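PDB 6I8W: Alpha/beta fold hydrolase, which probably hydrolyses ester bonds of membrane phospholipids as a membrane-bound phospholipase A of Pseudomonas aeruginosa. Local coordinates for residues N77-F81 and M289-P293; H141-L145 and Y236-E242; A158-N162 and G285-M289. Residues are numbered along the deposited sequence.

Contact 1 (N77-F81 and M289-P293); sequences NWLRF and MVERP. With MYR (myristic acid), chain C; BOG (octyl beta-D-glucopyranoside), chain D; IPA (isopropyl alcohol), chain E.
One water links the two segments, which lack direct hydrogen bonds. Water 1 donates to N77 O (2.7 Å) and M289 O (2.9 Å) and accepts from F81 N (3.1 Å). R80 N donates to O2 of an isopropyl alcohol, probably from the crystallisation liquor, at 3.1 Å; water 1 is 2.7 Å from that O2. Residues 77-78 end a 3-10 segment and 79-81 begin a helix. Residues 289-291 are helical; R292 leaves helical phi/psi at the N-cap position before the next helix. CA atoms of F81 and P293 are 4.5 Å apart, those of N77 and V290 6.3 Å. M289 (chi1 p, chi2 m, chi3 t) fills the middle. M289 SD is 4.8 Å from the W78 six-membered ring centroid, an oblique Met-aromatic contact; M289 CB is 3.7 Å from F81 CD1. R80 CB packs on P293 CB at 3.5 Å. A second water joins R80 NH1 to V290 O (2.8 Å each); R80 also salt-bridges E34. Myristic acid C3 is 3.2 Å from N77 OD1, so the contact borders the bound fatty acid within the alpha/beta hydrolase fold. W78 and F81 rest on strand 64-68, W78 and M289 on strand 131-136, and L79 on helix 3-38.

Contact 2 (H141-L145 and Y236-E242); sequences HIAAL and YIPLEPE
H141, in the helix that leads out of a probable nucleophile elbow of this alpha/beta hydrolase, reaches across to a loop with its side chain in the t rotamer (chi1 -166°). H141 NE2 donates to I237 O at 2.6 Å, with an N-H...acceptor angle of 137°. The same ring turns an edge toward the face of Y236 (chi1 t). This pair is offset edge-to-face, with centroids 5.7 Å apart and planes at 61°. The first segment is helical. In the second, residues 236-238 are extended and 239-242 have helical phi/psi, with E242 N hydrogen-bonded to L239 O at 2.7 Å. The CA atoms of H141 and L239 are 7.6 Å apart, those of L145 and E242 7.2 Å. L239 (chi1 m, chi2 t) enters the space between H141, A144 and L145. L239 CG is 3.6 Å from H141 CD2, and L239 CD2 is 3.8 Å from both A144 CB and L145 CD2. L145 has the same m, t rotamer. L145 CD1 meets I237 CD1 at 4.1 Å, and L145 CD2 meets E242 CG at 3.9 Å. E242 is bent (chi1 m, chi2 m), and its carboxylate forms a salt bridge with K245. The contact fastens the loop between helix 208-234 and strand 250-255 over helix 138-149, with helix 112-125 beside H141 and L145 and strand 154-160 beneath A143 and A144.

Contact 3 (A158-N162 and G285-M289); sequences ALIDN and GHVPM. With MYR (myristic acid), chain C.
This is a buried packing contact of the alpha/beta hydrolase core, between the end of strand 154-160 and the loop bearing H286, the histidine of a probable Ser-His-Asp triad with S137 and D258. Residues 158-160 are strand. D161 then turns sharply, with positive phi and psi (51°/53°), and directs its CA-CB bond toward the second segment. Residues 285-287 are loop, V287 takes the N-cap position, and P288 starts the helix. The CA atoms of D161 and H286 are 6.3 Å apart. No direct hydrogen bond joins the segments. Instead N136 ND2 hydrogen-bonds both I160 O and H286 O, and so bridges them from the adjacent strand. H286 takes chi1 t. Its ND1 is hydrogen-bonded to D258 and its NE2 to S137, the charge-relay order expected of this fold. D161 CB lies 3.7 Å from H286 ND1, but D161 OD2 (chi1 m) accepts a hydrogen bond from G255 N. D161 CG is 3.4 Å from H286 O, and D161 OD1 is 3.3 Å from P288 CD. I160 (chi1 m, chi2 t) places CG2 3.9 Å from P288 CD and 4.4 Å from M289 SD. Bound myristic acid follows the far side of the loop. Myristic acid C3 is 3.7 Å from V287 CG1, and its O2 approaches the edge of the H286 ring, 4.0 Å from H286 NE2.

In the fold
Contacts 1 and 3 are buried, share M289 and both use helix 288-291. Each also borders the myristic acid. Contact 2 is only partly buried and lies across the chain's centre from contact 1, their centres about 24 Å apart. The chemistry follows the place. Contact 1 relies on water and aromatic packing, contact 3 on close packing beside the probable catalytic histidine, and contact 2 on a direct histidine-to-backbone hydrogen bond and leucine packing. Contact 3 joins the set. W78 CH2 touches I160 CD1 at 4.1 Å, and E291 OE2 accepts a probable hydrogen bond from G285 N at 3.1 Å. Toward contact 2, L239 CD1 packs on N162 ND2 at 3.7 Å, and A144 CB on L159 CD2 at 4.1 Å.

Contact 1 (N77-F81 and M289-P293)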
# COMPACT_ATOMS: atom_id res chain seq x y z
N ASN A 77 0.24 1.71 -5.90
CA ASN A 77 0.86 0.38 -5.72
C ASN A 77 0.02 -0.76 -6.31
O ASN A 77 0.54 -1.83 -6.62
CB ASN A 77 1.08 0.07 -4.24
CG ASN A 77 2.48 0.44 -3.75
OD1 ASN A 77 3.00 -0.23 -2.85
ND2 ASN A 77 3.08 1.47 -4.32
N TRP A 78 -1.28 -0.53 -6.43
CA TRP A 78 -2.22 -1.60 -6.77
C TRP A 78 -2.63 -1.70 -8.23
O TRP A 78 -3.41 -2.59 -8.57
CB TRP A 78 -3.51 -1.42 -5.94
CG TRP A 78 -3.28 -1.54 -4.45
CD1 TRP A 78 -3.23 -0.53 -3.52
CD2 TRP A 78 -3.08 -2.76 -3.73
NE1 TRP A 78 -3.00 -1.06 -2.25
CE2 TRP A 78 -2.91 -2.43 -2.37
CE3 TRP A 78 -3.04 -4.12 -4.12
CZ2 TRP A 78 -2.71 -3.41 -1.39
CZ3 TRP A 78 -2.83 -5.07 -3.16
CH2 TRP A 78 -2.67 -4.72 -1.80
N LEU A 79 -2.12 -0.83 -9.10
CA LEU A 79 -2.69 -0.70 -10.46
C LEU A 79 -2.63 -1.98 -11.29
O LEU A 79 -3.62 -2.39 -11.89
CB LEU A 79 -1.98 0.42 -11.24
CG LEU A 79 -1.97 1.77 -10.49
CD1 LEU A 79 -1.41 2.89 -11.36
CD2 LEU A 79 -3.37 2.10 -10.01
N ARG A 80 -1.46 -2.58 -11.39
CA ARG A 80 -1.31 -3.73 -12.27
C ARG A 80 -2.00 -4.95 -11.68
O ARG A 80 -2.50 -5.81 -12.40
CB ARG A 80 0.17 -4.01 -12.53
CG ARG A 80 0.79 -2.97 -13.47
CD ARG A 80 2.30 -3.04 -13.52
NE ARG A 80 2.83 -2.07 -14.46
CZ ARG A 80 4.12 -1.82 -14.63
NH1 ARG A 80 5.02 -2.50 -13.92
NH2 ARG A 80 4.52 -0.91 -15.51
N PHE A 81 -2.03 -5.02 -10.36
CA PHE A 81 -2.72 -6.08 -9.63
C PHE A 81 -4.22 -6.00 -9.87
O PHE A 81 -4.90 -7.01 -9.99
CB PHE A 81 -2.38 -5.95 -8.14
CG PHE A 81 -3.13 -6.89 -7.22
CD1 PHE A 81 -2.68 -8.18 -7.01
CD2 PHE A 81 -4.21 -6.44 -6.47
CE1 PHE A 81 -3.33 -9.03 -6.11
CE2 PHE A 81 -4.87 -7.27 -5.59
CZ PHE A 81 -4.43 -8.58 -5.41
N MET A 289 2.34 -7.98 -5.14
CA MET A 289 1.32 -7.39 -6.01
C MET A 289 1.92 -6.33 -6.94
O MET A 289 1.31 -5.96 -7.94
CB MET A 289 0.18 -6.78 -5.20
CG MET A 289 0.49 -5.41 -4.62
SD MET A 289 1.55 -5.54 -3.13
CE MET A 289 1.55 -3.82 -2.61
N VAL A 290 3.13 -5.84 -6.62
CA VAL A 290 3.83 -4.93 -7.53
C VAL A 290 4.89 -5.68 -8.35
O VAL A 290 5.02 -5.44 -9.55
CB VAL A 290 4.51 -3.77 -6.77
CG1 VAL A 290 5.25 -2.84 -7.74
CG2 VAL A 290 3.48 -3.00 -5.94
N GLU A 291 5.65 -6.57 -7.71
CA GLU A 291 6.73 -7.28 -8.38
C GLU A 291 6.22 -8.25 -9.46
O GLU A 291 6.74 -8.31 -10.57
CB GLU A 291 7.59 -8.05 -7.35
CG GLU A 291 8.80 -8.74 -8.02
CD GLU A 291 9.88 -9.21 -7.04
OE1 GLU A 291 10.72 -10.03 -7.46
OE2 GLU A 291 9.93 -8.74 -5.88
N ARG A 292 5.19 -9.01 -9.10
CA ARG A 292 4.59 -10.00 -10.00
C ARG A 292 3.07 -9.88 -9.89
O ARG A 292 2.40 -10.72 -9.27
CB ARG A 292 5.07 -11.41 -9.66
CG ARG A 292 6.60 -11.56 -9.67
CD ARG A 292 7.08 -12.87 -10.28
NE ARG A 292 6.70 -14.06 -9.51
CZ ARG A 292 7.46 -14.64 -8.58
NH1 ARG A 292 8.67 -14.16 -8.30
NH2 ARG A 292 7.03 -15.73 -7.96
N PRO A 293 2.51 -8.81 -10.48
CA PRO A 293 1.11 -8.42 -10.23
C PRO A 293 0.09 -9.44 -10.74
O PRO A 293 -0.84 -9.78 -10.02
CB PRO A 293 0.95 -7.11 -11.03
CG PRO A 293 2.36 -6.68 -11.39
CD PRO A 293 3.16 -7.93 -11.47
C1 MYR C . 6.10 -0.66 1.21
O1 MYR C . 4.95 -1.17 1.16
O2 MYR C . 6.76 -0.61 2.27
C2 MYR C . 6.73 -0.17 -0.08
C3 MYR C . 5.76 -0.35 -1.25
C4 MYR C . 6.47 -0.20 -2.59
C5 MYR C . 6.93 1.23 -2.83
C6 MYR C . 7.40 1.38 -4.27
C7 MYR C . 6.55 2.39 -5.04
C8 MYR C . 6.27 1.89 -6.46
C9 MYR C . 6.34 3.01 -7.49
C10 MYR C . 4.95 3.36 -8.01
C11 MYR C . 5.01 4.24 -9.26
C12 MYR C . 3.66 4.89 -9.51
C13 MYR C . 3.44 5.13 -11.00
C14 MYR C . 2.02 4.79 -11.38
C1 BOG D . 6.82 2.11 -17.16
O1 BOG D . 6.64 1.83 -15.77
C2 BOG D . 7.64 0.95 -17.75
O2 BOG D . 9.01 1.20 -17.49
C3 BOG D . 7.44 0.74 -19.25
O3 BOG D . 8.08 -0.47 -19.70
C4 BOG D . 5.95 0.68 -19.53
O4 BOG D . 5.69 0.34 -20.90
C5 BOG D . 5.42 2.06 -19.16
O5 BOG D . 5.52 2.27 -17.74
C6 BOG D . 3.99 2.30 -19.64
O6 BOG D . 3.04 2.12 -18.58
C1' BOG D . 5.96 2.86 -15.06
C2' BOG D . 5.52 2.31 -13.71
C3' BOG D . 6.52 1.27 -13.24
C4' BOG D . 6.29 0.88 -11.79
C5' BOG D . 7.64 0.66 -11.12
C6' BOG D . 7.49 -0.05 -9.78
C7' BOG D . 8.70 0.22 -8.91
C8' BOG D . 9.97 -0.17 -9.62
C1 IPA E . 3.01 -0.26 -9.33
C2 IPA E . 1.80 -0.26 -10.27
C3 IPA E . 2.17 0.36 -11.61
O2 IPA E . 1.33 -1.61 -10.43
O HOH W 1 0.16 -3.44 -8.75
O HOH W 2 5.00 -4.82 -12.27

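Contact 2 (H141-L145 and Y236-E242)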
# COMPACT_ATOMS: atom_id res chain seq x y z
N HIS A 141 -1.69 -4.85 8.27
CA HIS A 141 -1.84 -4.71 9.72
C HIS A 141 -3.19 -4.05 10.02
O HIS A 141 -3.97 -4.52 10.86
CB HIS A 141 -0.67 -3.90 10.30
CG HIS A 141 -0.55 -3.97 11.80
ND1 HIS A 141 0.52 -3.43 12.48
CD2 HIS A 141 -1.35 -4.53 12.73
CE1 HIS A 141 0.36 -3.65 13.78
NE2 HIS A 141 -0.76 -4.31 13.96
N ILE A 142 -3.46 -2.96 9.30
CA ILE A 142 -4.72 -2.22 9.39
C ILE A 142 -5.93 -3.07 8.95
O ILE A 142 -6.97 -3.06 9.61
CB ILE A 142 -4.63 -0.95 8.50
CG1 ILE A 142 -3.66 0.07 9.12
CG2 ILE A 142 -6.02 -0.35 8.27
CD1 ILE A 142 -3.18 1.13 8.11
N ALA A 143 -5.80 -3.79 7.84
CA ALA A 143 -6.90 -4.63 7.34
C ALA A 143 -7.27 -5.71 8.35
O ALA A 143 -8.44 -6.03 8.53
CB ALA A 143 -6.52 -5.27 6.02
N ALA A 144 -6.26 -6.31 8.97
CA ALA A 144 -6.54 -7.36 9.95
C ALA A 144 -7.35 -6.81 11.12
O ALA A 144 -8.28 -7.46 11.59
CB ALA A 144 -5.25 -7.99 10.45
N LEU A 145 -7.04 -5.59 11.57
CA LEU A 145 -7.78 -5.01 12.69
C LEU A 145 -9.22 -4.66 12.31
O LEU A 145 -10.14 -4.84 13.10
CB LEU A 145 -7.07 -3.76 13.23
CG LEU A 145 -5.77 -4.04 13.97
CD1 LEU A 145 -5.09 -2.72 14.36
CD2 LEU A 145 -6.01 -4.93 15.20
N TYR A 236 2.39 0.54 18.60
CA TYR A 236 2.28 -0.75 17.94
C TYR A 236 1.16 -1.58 18.55
O TYR A 236 1.05 -1.66 19.76
CB TYR A 236 3.61 -1.49 18.04
CG TYR A 236 3.64 -2.88 17.45
CD1 TYR A 236 3.83 -3.07 16.08
CD2 TYR A 236 3.54 -4.01 18.26
CE1 TYR A 236 3.88 -4.34 15.53
CE2 TYR A 236 3.59 -5.29 17.72
CZ TYR A 236 3.76 -5.44 16.35
OH TYR A 236 3.83 -6.69 15.79
N ILE A 237 0.34 -2.19 17.72
CA ILE A 237 -0.71 -3.09 18.20
C ILE A 237 -0.45 -4.52 17.72
O ILE A 237 -0.53 -4.80 16.53
CB ILE A 237 -2.11 -2.64 17.71
CG1 ILE A 237 -2.41 -1.21 18.18
CG2 ILE A 237 -3.18 -3.62 18.18
CD1 ILE A 237 -3.72 -0.65 17.64
N PRO A 238 -0.12 -5.41 18.66
CA PRO A 238 0.12 -6.81 18.29
C PRO A 238 -1.12 -7.46 17.70
O PRO A 238 -2.22 -7.28 18.23
CB PRO A 238 0.51 -7.47 19.61
CG PRO A 238 -0.02 -6.55 20.68
CD PRO A 238 0.05 -5.18 20.11
N LEU A 239 -0.96 -8.20 16.61
CA LEU A 239 -2.08 -8.91 16.01
C LEU A 239 -2.39 -10.26 16.66
O LEU A 239 -3.51 -10.76 16.54
CB LEU A 239 -1.83 -9.14 14.52
CG LEU A 239 -2.03 -7.94 13.61
CD1 LEU A 239 -1.77 -8.36 12.17
CD2 LEU A 239 -3.44 -7.38 13.78
N GLU A 240 -1.39 -10.85 17.32
CA GLU A 240 -1.55 -12.20 17.87
C GLU A 240 -2.82 -12.35 18.73
O GLU A 240 -3.53 -13.35 18.59
CB GLU A 240 -0.31 -12.61 18.67
CG GLU A 240 0.92 -12.92 17.81
CD GLU A 240 1.78 -11.69 17.53
OE1 GLU A 240 1.32 -10.55 17.76
OE2 GLU A 240 2.93 -11.87 17.07
N PRO A 241 -3.13 -11.38 19.61
CA PRO A 241 -4.39 -11.53 20.35
C PRO A 241 -5.66 -11.23 19.53
O PRO A 241 -6.76 -11.50 20.01
CB PRO A 241 -4.27 -10.52 21.50
CG PRO A 241 -2.82 -10.12 21.53
CD PRO A 241 -2.37 -10.21 20.11
N GLU A 242 -5.52 -10.65 18.34
CA GLU A 242 -6.69 -10.21 17.57
C GLU A 242 -7.12 -11.19 16.48
O GLU A 242 -8.31 -11.32 16.19
CB GLU A 242 -6.42 -8.83 16.93
CG GLU A 242 -5.87 -7.76 17.90
CD GLU A 242 -6.72 -7.57 19.15
OE1 GLU A 242 -7.96 -7.67 19.04
OE2 GLU A 242 -6.15 -7.28 20.23

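Contact 3 (A158-N162 and G285-M289)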
# COMPACT_ATOMS: atom_id res chain seq x y z
N ALA A 158 -7.26 -10.58 2.84
CA ALA A 158 -6.01 -11.02 2.26
C ALA A 158 -4.90 -10.18 2.89
O ALA A 158 -4.89 -8.95 2.79
CB ALA A 158 -6.01 -10.87 0.72
N LEU A 159 -3.99 -10.88 3.54
CA LEU A 159 -2.87 -10.24 4.21
C LEU A 159 -1.66 -10.50 3.34
O LEU A 159 -1.18 -11.63 3.25
CB LEU A 159 -2.69 -10.78 5.63
CG LEU A 159 -3.88 -10.52 6.55
CD1 LEU A 159 -3.69 -11.17 7.93
CD2 LEU A 159 -4.08 -9.00 6.69
N ILE A 160 -1.19 -9.47 2.67
CA ILE A 160 -0.09 -9.62 1.74
C ILE A 160 1.18 -9.07 2.39
O ILE A 160 1.39 -7.86 2.41
CB ILE A 160 -0.40 -8.90 0.40
CG1 ILE A 160 -1.69 -9.50 -0.20
CG2 ILE A 160 0.79 -9.01 -0.58
CD1 ILE A 160 -2.20 -8.78 -1.45
N ASP A 161 2.00 -9.97 2.95
CA ASP A 161 3.19 -9.54 3.67
C ASP A 161 2.84 -8.47 4.71
O ASP A 161 3.42 -7.39 4.72
CB ASP A 161 4.25 -8.99 2.70
CG ASP A 161 4.62 -10.00 1.61
OD1 ASP A 161 3.74 -10.31 0.77
OD2 ASP A 161 5.78 -10.48 1.58
N ASN A 162 1.87 -8.77 5.57
CA ASN A 162 1.38 -7.80 6.55
C ASN A 162 2.32 -7.62 7.73
O ASN A 162 3.01 -8.55 8.12
CB ASN A 162 0.02 -8.23 7.08
CG ASN A 162 0.09 -9.56 7.81
OD1 ASN A 162 0.27 -10.61 7.20
ND2 ASN A 162 -0.07 -9.52 9.13
N GLY A 285 9.81 -10.63 -3.41
CA GLY A 285 10.08 -9.79 -2.25
C GLY A 285 8.84 -9.38 -1.49
O GLY A 285 7.82 -10.07 -1.49
N HIS A 286 8.94 -8.21 -0.86
CA HIS A 286 7.94 -7.67 0.05
C HIS A 286 6.64 -7.20 -0.58
O HIS A 286 5.62 -7.06 0.11
CB HIS A 286 8.59 -6.50 0.81
CG HIS A 286 7.71 -5.85 1.83
ND1 HIS A 286 7.10 -6.56 2.84
CD2 HIS A 286 7.39 -4.55 2.03
CE1 HIS A 286 6.40 -5.73 3.59
NE2 HIS A 286 6.56 -4.51 3.12
N VAL A 287 6.65 -6.91 -1.88
CA VAL A 287 5.43 -6.38 -2.50
C VAL A 287 5.06 -7.20 -3.75
O VAL A 287 5.15 -6.72 -4.88
CB VAL A 287 5.57 -4.86 -2.84
CG1 VAL A 287 5.56 -4.01 -1.53
CG2 VAL A 287 6.86 -4.58 -3.60
N PRO A 288 4.62 -8.46 -3.53
CA PRO A 288 4.30 -9.37 -4.65
C PRO A 288 3.31 -8.75 -5.64
O PRO A 288 3.45 -8.96 -6.86
CB PRO A 288 3.66 -10.59 -3.95
CG PRO A 288 4.01 -10.50 -2.53
CD PRO A 288 4.35 -9.06 -2.21
N MET A 289 2.34 -7.98 -5.14
CA MET A 289 1.32 -7.39 -6.01
C MET A 289 1.92 -6.33 -6.94
O MET A 289 1.31 -5.96 -7.94
CB MET A 289 0.18 -6.78 -5.20
CG MET A 289 0.49 -5.41 -4.62
SD MET A 289 1.55 -5.54 -3.13
CE MET A 289 1.55 -3.82 -2.61
C1 MYR C . 6.10 -0.66 1.21
O1 MYR C . 4.95 -1.17 1.16
O2 MYR C . 6.76 -0.61 2.27
C2 MYR C . 6.73 -0.17 -0.08
C3 MYR C . 5.76 -0.35 -1.25
C4 MYR C . 6.47 -0.20 -2.59
C5 MYR C . 6.93 1.23 -2.83
C6 MYR C . 7.40 1.38 -4.27
C7 MYR C . 6.55 2.39 -5.04
C8 MYR C . 6.27 1.89 -6.46
C9 MYR C . 6.34 3.01 -7.49
C10 MYR C . 4.95 3.36 -8.01
C11 MYR C . 5.01 4.24 -9.26
C12 MYR C . 3.66 4.89 -9.51
C13 MYR C . 3.44 5.13 -11.00
C14 MYR C . 2.02 4.79 -11.38